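Local coordinates for protein N-acetyl-beta-D glucosaminidase (Rhizomucor miehei CAU432, PDB 4ZM6) that probably hydrolyses terminal beta-N-acetylglucosamine residues as a family 3 glycoside hydrolase, and binds acetyl-CoA in a GCN5-related glucosamine N-acetyltransferase region, at residues Pro52-Gln56 with Gln349-Lys353; Leu286-Gln290 with Gly319-Lys323; Tyr368-Val374 with Ala508-Leu512; Pro483-Met487 with Ile525-Val530. Residue numbers count along the deposited sequence, not the author numbering.

Contact 1. Residues Pro52-Gln56 with Gln349-Lys353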
loop_
_atom_site.group_PDB
_atom_site.type_symbol
_atom_site.label_atom_id
_atom_site.label_comp_id
_atom_site.label_asym_id
_atom_site.label_seq_id
_atom_site.Cartn_x
_atom_site.Cartn_y
_atom_site.Cartn_z
ATOM N N PRO A 52 20.063 -32.477 24.084
ATOM C CA PRO A 52 20.138 -32.870 22.667
ATOM C C PRO A 52 20.092 -34.374 22.381
ATOM O O PRO A 52 19.317 -34.817 21.530
ATOM C CB PRO A 52 21.476 -32.282 22.217
ATOM C CG PRO A 52 21.657 -31.080 23.072
ATOM C CD PRO A 52 21.055 -31.430 24.402
ATOM N N LYS A 53 20.917 -35.146 23.084
ATOM C CA LYS A 53 20.934 -36.601 22.918
ATOM C C LYS A 53 19.583 -37.213 23.279
ATOM O O LYS A 53 19.045 -38.039 22.535
ATOM C CB LYS A 53 22.035 -37.236 23.777
ATOM C CG LYS A 53 23.448 -37.002 23.260
ATOM C CD LYS A 53 24.406 -38.068 23.776
ATOM C CE LYS A 53 25.817 -37.872 23.241
ATOM N NZ LYS A 53 26.708 -39.004 23.622
ATOM N N GLN A 54 19.043 -36.788 24.419
ATOM C CA GLN A 54 17.777 -37.311 24.928
ATOM C C GLN A 54 16.621 -36.987 23.991
ATOM O O GLN A 54 15.700 -37.788 23.833
ATOM C CB GLN A 54 17.468 -36.731 26.312
ATOM C CG GLN A 54 16.904 -37.743 27.304
ATOM C CD GLN A 54 17.978 -38.525 28.058
ATOM O OE1 GLN A 54 19.175 -38.402 27.780
ATOM N NE2 GLN A 54 17.548 -39.337 29.020
ATOM N N VAL A 55 16.678 -35.811 23.372
ATOM C CA VAL A 55 15.606 -35.355 22.493
ATOM C C VAL A 55 15.621 -36.108 21.164
ATOM O O VAL A 55 14.567 -36.491 20.663
ATOM C CB VAL A 55 15.682 -33.835 22.237
ATOM C CG1 VAL A 55 14.506 -33.383 21.377
ATOM C CG2 VAL A 55 15.707 -33.073 23.559
ATOM N N GLN A 56 16.808 -36.313 20.595
ATOM C CA GLN A 56 16.938 -37.108 19.369
ATOM C C GLN A 56 16.390 -38.511 19.573
ATOM O O GLN A 56 15.717 -39.056 18.695
ATOM C CB GLN A 56 18.396 -37.210 18.925
ATOM C CG GLN A 56 18.939 -35.967 18.238
ATOM C CD GLN A 56 20.182 -36.243 17.406
ATOM O OE1 GLN A 56 20.487 -37.390 17.078
ATOM N NE2 GLN A 56 20.901 -35.186 17.053
ATOM N N GLN A 349 17.622 -39.893 11.266
ATOM C CA GLN A 349 18.247 -39.001 12.250
ATOM C C GLN A 349 19.575 -38.441 11.707
ATOM O O GLN A 349 20.267 -39.096 10.924
ATOM C CB GLN A 349 18.390 -39.698 13.625
ATOM C CG GLN A 349 19.595 -39.306 14.481
ATOM C CD GLN A 349 20.815 -40.187 14.237
ATOM O OE1 GLN A 349 20.773 -41.397 14.465
ATOM N NE2 GLN A 349 21.910 -39.580 13.784
ATOM N N ALA A 350 19.905 -37.217 12.106
ATOM C CA ALA A 350 21.137 -36.567 11.673
ATOM C C ALA A 350 22.133 -36.505 12.822
ATOM O O ALA A 350 21.755 -36.598 13.993
ATOM C CB ALA A 350 20.838 -35.171 11.151
ATOM N N ASP A 351 23.408 -36.345 12.480
ATOM C CA ASP A 351 24.464 -36.286 13.482
ATOM C C ASP A 351 24.296 -35.040 14.350
ATOM O O ASP A 351 23.835 -34.003 13.877
ATOM C CB ASP A 351 25.839 -36.289 12.808
ATOM C CG ASP A 351 26.967 -36.652 13.763
ATOM O OD1 ASP A 351 26.722 -36.812 14.980
ATOM O OD2 ASP A 351 28.115 -36.778 13.286
ATOM N N LEU A 352 24.677 -35.152 15.616
ATOM C CA LEU A 352 24.508 -34.064 16.579
ATOM C C LEU A 352 25.314 -32.804 16.222
ATOM O O LEU A 352 24.940 -31.699 16.618
ATOM C CB LEU A 352 24.896 -34.546 17.981
ATOM C CG LEU A 352 24.309 -33.768 19.161
ATOM C CD1 LEU A 352 22.809 -34.014 19.268
ATOM C CD2 LEU A 352 25.017 -34.152 20.456
ATOM N N LYS A 353 26.406 -32.971 15.477
ATOM C CA LYS A 353 27.272 -31.851 15.096
ATOM C C LYS A 353 26.735 -31.049 13.909
ATOM O O LYS A 353 27.285 -29.997 13.583
ATOM C CB LYS A 353 28.687 -32.340 14.773
ATOM C CG LYS A 353 29.384 -33.062 15.920
ATOM C CD LYS A 353 29.431 -34.569 15.705
ATOM C CE LYS A 353 29.762 -35.316 16.987
ATOM N NZ LYS A 353 29.719 -36.791 16.785
#

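Contact 2. Residues Leu286-Gln290 with Gly319-Lys323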
loop_
_atom_site.group_PDB
_atom_site.type_symbol
_atom_site.label_atom_id
_atom_site.label_comp_id
_atom_site.label_asym_id
_atom_site.label_seq_id
_atom_site.Cartn_x
_atom_site.Cartn_y
_atom_site.Cartn_z
ATOM N N LEU A 286 -14.598 -30.367 19.997
ATOM C CA LEU A 286 -15.686 -30.587 19.040
ATOM C C LEU A 286 -16.133 -29.277 18.406
ATOM O O LEU A 286 -16.302 -29.194 17.188
ATOM C CB LEU A 286 -16.883 -31.266 19.718
ATOM C CG LEU A 286 -18.142 -31.474 18.862
ATOM C CD1 LEU A 286 -17.818 -32.154 17.537
ATOM C CD2 LEU A 286 -19.182 -32.277 19.628
ATOM N N MET A 287 -16.323 -28.260 19.242
ATOM C CA MET A 287 -16.761 -26.944 18.776
ATOM C C MET A 287 -15.706 -26.244 17.912
ATOM O O MET A 287 -16.047 -25.392 17.089
ATOM C CB MET A 287 -17.143 -26.057 19.964
ATOM C CG MET A 287 -18.370 -26.534 20.729
ATOM S SD MET A 287 -18.554 -25.702 22.319
ATOM C CE MET A 287 -18.778 -24.002 21.804
ATOM N N ALA A 288 -14.435 -26.602 18.104
ATOM C CA ALA A 288 -13.343 -26.081 17.278
ATOM C C ALA A 288 -13.459 -26.590 15.850
ATOM O O ALA A 288 -13.483 -25.801 14.909
ATOM C CB ALA A 288 -11.994 -26.470 17.862
ATOM N N LEU A 289 -13.547 -27.908 15.694
ATOM C CA LEU A 289 -13.679 -28.516 14.370
ATOM C C LEU A 289 -15.006 -28.158 13.700
ATOM O O LEU A 289 -15.092 -28.138 12.472
ATOM C CB LEU A 289 -13.531 -30.034 14.456
ATOM C CG LEU A 289 -12.165 -30.545 14.920
ATOM C CD1 LEU A 289 -12.185 -32.061 15.026
ATOM C CD2 LEU A 289 -11.056 -30.094 13.981
ATOM N N GLN A 290 -16.031 -27.883 14.505
ATOM C CA GLN A 290 -17.314 -27.392 13.987
ATOM C C GLN A 290 -17.181 -25.982 13.407
ATOM O O GLN A 290 -17.815 -25.659 12.402
ATOM C CB GLN A 290 -18.393 -27.409 15.079
ATOM C CG GLN A 290 -19.050 -28.769 15.276
ATOM C CD GLN A 290 -19.929 -28.842 16.518
ATOM O OE1 GLN A 290 -19.738 -28.096 17.483
ATOM N NE2 GLN A 290 -20.893 -29.757 16.501
ATOM N N GLY A 319 -23.716 -37.351 13.043
ATOM C CA GLY A 319 -23.795 -36.339 11.995
ATOM C C GLY A 319 -23.700 -34.942 12.591
ATOM O O GLY A 319 -24.117 -33.972 11.960
ATOM N N GLN A 320 -23.157 -34.845 13.811
ATOM C CA GLN A 320 -22.853 -33.560 14.452
ATOM C C GLN A 320 -21.559 -32.935 13.908
ATOM O O GLN A 320 -21.238 -31.788 14.229
ATOM C CB GLN A 320 -22.747 -33.725 15.975
ATOM C CG GLN A 320 -24.068 -34.019 16.669
ATOM C CD GLN A 320 -24.974 -32.802 16.754
ATOM O OE1 GLN A 320 -24.698 -31.856 17.494
ATOM N NE2 GLN A 320 -26.069 -32.827 16.002
ATOM N N LEU A 321 -20.811 -33.700 13.112
ATOM C CA LEU A 321 -19.694 -33.178 12.335
ATOM C C LEU A 321 -19.950 -33.445 10.859
ATOM O O LEU A 321 -20.285 -34.568 10.476
ATOM C CB LEU A 321 -18.383 -33.841 12.760
ATOM C CG LEU A 321 -17.759 -33.339 14.064
ATOM C CD1 LEU A 321 -16.671 -34.292 14.538
ATOM C CD2 LEU A 321 -17.206 -31.929 13.903
ATOM N N ASP A 322 -19.797 -32.412 10.036
ATOM C CA ASP A 322 -19.952 -32.563 8.598
ATOM C C ASP A 322 -18.810 -33.434 8.083
ATOM O O ASP A 322 -17.658 -33.000 8.027
ATOM C CB ASP A 322 -19.965 -31.199 7.899
ATOM C CG ASP A 322 -20.491 -31.275 6.475
ATOM O OD1 ASP A 322 -20.358 -32.335 5.829
ATOM O OD2 ASP A 322 -21.042 -30.265 5.993
ATOM N N LYS A 323 -19.146 -34.673 7.732
ATOM C CA LYS A 323 -18.175 -35.656 7.234
ATOM C C LYS A 323 -17.435 -35.192 5.976
ATOM O O LYS A 323 -16.273 -35.542 5.772
ATOM C CB LYS A 323 -18.873 -36.998 6.971
ATOM C CG LYS A 323 -19.012 -37.875 8.211
ATOM C CD LYS A 323 -20.338 -38.628 8.265
ATOM C CE LYS A 323 -21.340 -37.934 9.181
ATOM N NZ LYS A 323 -22.610 -38.701 9.323
#

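Contact 3. Residues Tyr368-Val374 with Ala508-Leu512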
loop_
_atom_site.group_PDB
_atom_site.type_symbol
_atom_site.label_atom_id
_atom_site.label_comp_id
_atom_site.label_asym_id
_atom_site.label_seq_id
_atom_site.Cartn_x
_atom_site.Cartn_y
_atom_site.Cartn_z
ATOM N N TYR A 368 23.000 -9.616 19.200
ATOM C CA TYR A 368 22.634 -9.011 20.485
ATOM C C TYR A 368 23.331 -7.680 20.757
ATOM O O TYR A 368 22.791 -6.858 21.483
ATOM C CB TYR A 368 22.843 -9.986 21.651
ATOM C CG TYR A 368 21.683 -10.943 21.854
ATOM C CD1 TYR A 368 20.469 -10.497 22.371
ATOM C CD2 TYR A 368 21.795 -12.293 21.533
ATOM C CE1 TYR A 368 19.405 -11.366 22.562
ATOM C CE2 TYR A 368 20.736 -13.168 21.721
ATOM C CZ TYR A 368 19.545 -12.700 22.235
ATOM O OH TYR A 368 18.490 -13.565 22.425
ATOM N N ASP A 369 24.501 -7.452 20.161
ATOM C CA ASP A 369 25.171 -6.142 20.250
ATOM C C ASP A 369 24.385 -5.016 19.568
ATOM O O ASP A 369 24.662 -3.831 19.791
ATOM C CB ASP A 369 26.568 -6.201 19.623
ATOM C CG ASP A 369 27.561 -6.981 20.461
ATOM O OD1 ASP A 369 27.230 -7.379 21.598
ATOM O OD2 ASP A 369 28.692 -7.193 19.981
ATOM N N ARG A 370 23.428 -5.391 18.722
ATOM C CA ARG A 370 22.593 -4.437 17.996
ATOM C C ARG A 370 21.163 -4.362 18.563
ATOM O O ARG A 370 20.291 -3.746 17.946
ATOM C CB ARG A 370 22.531 -4.840 16.513
ATOM C CG ARG A 370 23.885 -5.092 15.849
ATOM C CD ARG A 370 23.747 -5.811 14.508
ATOM N NE ARG A 370 22.928 -5.077 13.534
ATOM C CZ ARG A 370 22.383 -5.607 12.435
ATOM N NH1 ARG A 370 22.535 -6.899 12.148
ATOM N NH2 ARG A 370 21.658 -4.841 11.623
ATOM N N VAL A 371 20.923 -4.988 19.719
ATOM C CA VAL A 371 19.565 -5.112 20.280
ATOM C C VAL A 371 19.190 -4.052 21.331
ATOM O O VAL A 371 18.256 -3.284 21.110
ATOM C CB VAL A 371 19.314 -6.531 20.842
ATOM C CG1 VAL A 371 18.071 -6.574 21.720
ATOM C CG2 VAL A 371 19.185 -7.532 19.700
ATOM N N PRO A 372 19.891 -4.005 22.475
ATOM C CA PRO A 372 19.378 -3.102 23.503
ATOM C C PRO A 372 19.402 -1.629 23.100
ATOM O O PRO A 372 20.254 -1.206 22.315
ATOM C CB PRO A 372 20.306 -3.354 24.694
ATOM C CG PRO A 372 21.569 -3.837 24.087
ATOM C CD PRO A 372 21.169 -4.620 22.872
ATOM N N THR A 373 18.451 -0.876 23.648
ATOM C CA THR A 373 18.264 0.531 23.341
ATOM C C THR A 373 18.474 1.372 24.601
ATOM O O THR A 373 17.964 1.034 25.667
ATOM C CB THR A 373 16.832 0.795 22.827
ATOM O OG1 THR A 373 16.466 -0.195 21.858
ATOM C CG2 THR A 373 16.727 2.176 22.211
ATOM N N VAL A 374 19.230 2.458 24.473
ATOM C CA VAL A 374 19.303 3.482 25.504
ATOM C C VAL A 374 18.168 4.443 25.196
ATOM O O VAL A 374 18.165 5.083 24.143
ATOM C CB VAL A 374 20.645 4.227 25.468
ATOM C CG1 VAL A 374 20.655 5.354 26.484
ATOM C CG2 VAL A 374 21.794 3.256 25.719
ATOM N N ALA A 508 24.889 -8.023 26.410
ATOM C CA ALA A 508 24.820 -6.830 25.565
ATOM C C ALA A 508 24.399 -5.575 26.332
ATOM O O ALA A 508 24.891 -4.482 26.066
ATOM C CB ALA A 508 23.863 -7.071 24.416
ATOM N N ALA A 509 23.478 -5.732 27.277
ATOM C CA ALA A 509 23.035 -4.606 28.097
ATOM C C ALA A 509 24.164 -4.057 28.975
ATOM O O ALA A 509 24.279 -2.843 29.163
ATOM C CB ALA A 509 21.848 -5.014 28.953
ATOM N N VAL A 510 24.994 -4.951 29.504
ATOM C CA VAL A 510 26.160 -4.535 30.278
ATOM C C VAL A 510 27.198 -3.864 29.379
ATOM O O VAL A 510 27.741 -2.814 29.726
ATOM C CB VAL A 510 26.786 -5.719 31.030
ATOM C CG1 VAL A 510 28.147 -5.345 31.595
ATOM C CG2 VAL A 510 25.853 -6.170 32.143
ATOM N N ARG A 511 27.455 -4.463 28.221
ATOM C CA ARG A 511 28.360 -3.864 27.232
ATOM C C ARG A 511 27.956 -2.425 26.896
ATOM O O ARG A 511 28.808 -1.539 26.787
ATOM C CB ARG A 511 28.389 -4.696 25.951
ATOM C CG ARG A 511 28.919 -6.105 26.144
ATOM C CD ARG A 511 29.289 -6.730 24.816
ATOM N NE ARG A 511 30.544 -6.178 24.311
ATOM C CZ ARG A 511 30.918 -6.171 23.032
ATOM N NH1 ARG A 511 30.134 -6.684 22.088
ATOM N NH2 ARG A 511 32.088 -5.635 22.695
ATOM N N LEU A 512 26.649 -2.208 26.752
ATOM C CA LEU A 512 26.101 -0.888 26.464
ATOM C C LEU A 512 26.349 0.064 27.628
ATOM O O LEU A 512 26.757 1.207 27.422
ATOM C CB LEU A 512 24.598 -0.977 26.189
ATOM C CG LEU A 512 24.043 -0.154 25.025
ATOM C CD1 LEU A 512 22.522 -0.159 25.089
ATOM C CD2 LEU A 512 24.574 1.269 25.026
#

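Contact 4. Residues Pro483-Met487 with Ile525-Val530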
loop_
_atom_site.group_PDB
_atom_site.type_symbol
_atom_site.label_atom_id
_atom_site.label_comp_id
_atom_site.label_asym_id
_atom_site.label_seq_id
_atom_site.Cartn_x
_atom_site.Cartn_y
_atom_site.Cartn_z
ATOM N N PRO A 483 9.546 -3.105 27.658
ATOM C CA PRO A 483 10.254 -1.821 27.691
ATOM C C PRO A 483 9.457 -0.637 28.245
ATOM O O PRO A 483 9.999 0.467 28.354
ATOM C CB PRO A 483 10.576 -1.578 26.216
ATOM C CG PRO A 483 9.450 -2.223 25.496
ATOM C CD PRO A 483 9.161 -3.472 26.282
ATOM N N TYR A 484 8.196 -0.858 28.604
ATOM C CA TYR A 484 7.309 0.238 29.013
ATOM C C TYR A 484 7.548 0.740 30.449
ATOM O O TYR A 484 7.039 1.797 30.826
ATOM C CB TYR A 484 5.840 -0.182 28.872
ATOM C CG TYR A 484 5.424 -0.713 27.503
ATOM C CD1 TYR A 484 5.236 0.146 26.419
ATOM C CD2 TYR A 484 5.176 -2.069 27.312
ATOM C CE1 TYR A 484 4.841 -0.336 25.184
ATOM C CE2 TYR A 484 4.780 -2.563 26.082
ATOM C CZ TYR A 484 4.612 -1.694 25.017
ATOM O OH TYR A 484 4.212 -2.195 23.792
ATOM N N ASP A 485 8.335 0.005 31.234
ATOM C CA ASP A 485 8.451 0.249 32.679
ATOM C C ASP A 485 8.679 1.714 33.079
ATOM O O ASP A 485 8.196 2.140 34.133
ATOM C CB ASP A 485 9.555 -0.631 33.285
ATOM C CG ASP A 485 9.205 -2.114 33.274
ATOM O OD1 ASP A 485 8.073 -2.468 32.890
ATOM O OD2 ASP A 485 10.065 -2.936 33.655
ATOM N N GLN A 486 9.398 2.484 32.254
ATOM C CA GLN A 486 9.711 3.878 32.595
ATOM C C GLN A 486 8.480 4.771 32.628
ATOM O O GLN A 486 8.519 5.857 33.210
ATOM C CB GLN A 486 10.761 4.478 31.653
ATOM C CG GLN A 486 11.126 5.918 32.005
ATOM C CD GLN A 486 12.353 6.441 31.286
ATOM O OE1 GLN A 486 13.196 7.095 31.893
ATOM N NE2 GLN A 486 12.452 6.173 29.988
ATOM N N MET A 487 7.386 4.319 32.020
ATOM C CA MET A 487 6.116 5.031 32.134
ATOM C C MET A 487 5.729 5.260 33.602
ATOM O O MET A 487 5.056 6.241 33.917
ATOM C CB MET A 487 5.005 4.276 31.396
ATOM C CG MET A 487 4.510 3.031 32.112
ATOM S SD MET A 487 3.502 1.989 31.053
ATOM C CE MET A 487 2.034 3.004 30.873
ATOM N N ILE A 525 8.316 0.718 19.903
ATOM C CA ILE A 525 7.232 0.892 20.857
ATOM C C ILE A 525 7.182 2.362 21.275
ATOM O O ILE A 525 8.190 3.071 21.189
ATOM C CB ILE A 525 7.494 -0.013 22.092
ATOM C CG1 ILE A 525 6.364 -1.005 22.284
ATOM C CG2 ILE A 525 7.724 0.775 23.385
ATOM C CD1 ILE A 525 6.246 -2.034 21.187
ATOM N N SER A 526 6.016 2.816 21.725
ATOM C CA SER A 526 5.900 4.114 22.392
ATOM C C SER A 526 5.842 3.872 23.887
ATOM O O SER A 526 5.114 2.986 24.344
ATOM C CB SER A 526 4.643 4.867 21.950
ATOM O OG SER A 526 4.951 5.872 20.999
ATOM N N ILE A 527 6.609 4.646 24.648
ATOM C CA ILE A 527 6.509 4.602 26.095
ATOM C C ILE A 527 5.680 5.804 26.517
ATOM O O ILE A 527 6.079 6.933 26.261
ATOM C CB ILE A 527 7.887 4.619 26.768
ATOM C CG1 ILE A 527 8.696 3.403 26.307
ATOM C CG2 ILE A 527 7.736 4.595 28.284
ATOM C CD1 ILE A 527 10.129 3.393 26.791
ATOM N N PRO A 528 4.507 5.567 27.132
ATOM C CA PRO A 528 3.689 6.684 27.603
ATOM C C PRO A 528 4.416 7.537 28.634
ATOM O O PRO A 528 5.224 7.016 29.402
ATOM C CB PRO A 528 2.485 5.992 28.250
ATOM C CG PRO A 528 2.413 4.656 27.604
ATOM C CD PRO A 528 3.835 4.270 27.348
ATOM N N ASN A 529 4.137 8.839 28.626
ATOM C CA ASN A 529 4.746 9.799 29.558
ATOM C C ASN A 529 6.256 10.008 29.384
ATOM O O ASN A 529 6.868 10.730 30.171
ATOM C CB ASN A 529 4.440 9.414 31.014
ATOM C CG ASN A 529 2.963 9.135 31.249
ATOM O OD1 ASN A 529 2.587 8.074 31.773
ATOM N ND2 ASN A 529 2.118 10.087 30.855
ATOM N N VAL A 530 6.846 9.393 28.359
ATOM C CA VAL A 530 8.260 9.573 28.036
ATOM C C VAL A 530 8.384 9.947 26.557
ATOM O O VAL A 530 8.396 9.073 25.686
ATOM C CB VAL A 530 9.079 8.295 28.305
ATOM C CG1 VAL A 530 10.561 8.559 28.073
ATOM C CG2 VAL A 530 8.837 7.784 29.716
#

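Contact 1. Residues Pro52-Gln56 with Gln349-Lys353
The first turn of helix 52-68 meets the loop between helix 343-348 and helix 357-368. Helix 52-68 joins the neighbouring parallel strands 41-44 and 76-79, a beta-alpha-beta crossover consistent with the TIM-barrel-like N-terminal domain of family 3 glycoside hydrolases. Gln349 is the residue at which the chain leaves helix 343-348, with a positive phi of 65°. Its CG lies 3.3 Å from OE1 of Gln56. Its own amide stays within the loop, where Gln349 NE2 donates a hydrogen bond of 3.0 Å to the O of the next residue, Ala350. The same carbonyl lies near the Gln56 amide: Gln56 OE1 and Ala350 O are 3.4 Å apart, but both are acceptors and no bond joins them. Asp351 directs its CA-to-CB bond away from the helix. Its OD1 forms a long salt bridge of 3.5 Å with Lys353 NZ and takes a weak hydrogen bond of 2.7 Å from Leu352 N. Leu352 supplies the main apolar contact. Its CD1 sits 3.7 Å from CB of Pro52 and 3.1 Å from NE2 of Gln56, and its CD2 is 4.3 Å from CG of Lys53. Lys353 turns its CA-to-CB bond away from the helix. No salt bridge crosses between the segments. The chemistry implies a surface contact that rests largely on close packing of Leu352 and Gln56, while the salt bridge stays within the loop.

Contact 2. Residues Leu286-Gln290 with Gly319-Lys323
Leu321 and Gln290 are central to this contact on the surface of the glycoside hydrolase region. Leu321 has an m,t side chain (chi1 -78°, chi2 166°). This carries its methyl groups to helix 281-291, although its CA-to-CB bond runs sideways. Leu286 answers with a t,p conformation. It too starts out sideways, yet its CD1 reaches 3.7 Å from Leu321 CG. Leu289, m,t like Leu321, points toward the loop, and its CB lies 4.2 Å from Leu321 CD2. Gln290 stretches out with chi1 -82° and chi2 170°. Its CG passes 3.9 Å from Leu321 CD2. Its amide then reaches the loop backbone, where Gln290 NE2 donates a nearly straight hydrogen bond of 3.1 Å to Gln320 O. Leu286 also touches Val311 and Ala315 of helix 304-318, so the apolar patch continues onto that helix. The loop itself is a tight helix-to-helix link. Gly319 leaves helix 304-318 with phi 104°, at backbone angles that by themselves call for glycine. Asp322, with chi1 at t, is the N-cap of helix 323-340, its OD1 bonded to Asp324 N. Helices linked by such turns and packed round a parallel sheet are consistent with the TIM-barrel-like N-terminal domain of family 3 glycoside hydrolases.

Contact 3. Residues Tyr368-Val374 with Ala508-Leu512
Ala508 is the small bump that fits into a bend of the other segment. The type I turn from Tyr368 to Val371, followed by Pro372, forms the hollow. Ala508 CB lies 3.1 Å from Tyr368 O, 4.1 Å from Tyr368 CB and 4.0 Å from Pro372 CD. One helical turn on, Leu512 fills the next gap. Its CD1 is 3.9 Å from Pro372 CB, and its CD2 is 3.5 Å from Val374 CG2. The proline ring therefore packs against both Ala508 and Leu512. At the margin, Asp369 OD2 meets Arg511 NH1 in a 2.6 Å salt bridge, at the edge of the guanidinium. Arg511 NE has a second charged partner, Glu516. The side chain of Asp369 is about 6 Å from that of Arg520, which binds acetyl-CoA. The contact joins helix 503-513 to strand 373-377, an outermost strand of the six-stranded mixed sheet. Thr373 pairs through its backbone with Val497 of strand 494-497, while helix 413-422 touches Val510 and helix 99-105 touches Val371.

Contact 4. Residues Pro483-Met487 with Ile525-Val530
This is a largely buried, mainly apolar contact between two loops beside the six-stranded mixed sheet of an alpha/beta domain, consistent with the second domain of family 3 glycoside hydrolases. Residues 483-487 lie in the link from strand 475-479 to strand 494-497. A 3-10 segment begins at Asp485. Residues 525-530 follow helix 503-513 and precede strand 540-543. They end in a type II beta turn from Ile527 to Val530, with Asn529 at a positive phi of 66°. No hydrogen bond crosses between the loops, yet they bury 468 Å² together. Ile527 lies along the first loop. Its CD1 is 3.3 Å from Pro483 O, and its CG2 is 3.8 Å from both Tyr484 O and Met487 N. Pro483 adds an apolar contact, its CG lying 4.1 Å from Ile525 CG2. The Tyr484 ring lies by Ile525, Ser526 and Pro528: Ser526 O lies at its edge, 3.4 Å from CE1 of Tyr484, while Tyr484 OH hydrogen-bonds to Asn138. Ile527 also touches Tyr495 and Val375, of strands 494-497 and 373-377, so the loop packs against the sheet. Pro483 and Ile525 both touch Met100 of helix 99-105. Met487 closes the far end. Its CE is 3.7 Å from Pro528 CG, and its backbone makes a CA-H...O contact in which Met487 CA lies 3.5 Å from Pro528 O.

How the contacts relate
The four contacts are separate, and no two touch. Contact 2 is nested along the chain within the loop closed by contact 1, but their centres are 39 Å apart. Contacts 3 and 4 are the closest pair. Their centres are 18 Å apart and their nearest atoms about 7 Å. Their segments alternate in sequence, and both pack beside the same six-stranded sheet. Strand 373-377 begins in contact 3 and touches residues of contact 4, and helix 99-105 touches residues of both. Contact 2 lies farthest from contact 3, at 50 Å between centres. Contact 3 alone approaches the ligand, with the Asp369 side chain about 9 Å from bound acetyl-CoA. Contacts 1, 2 and 4 lie away from that site.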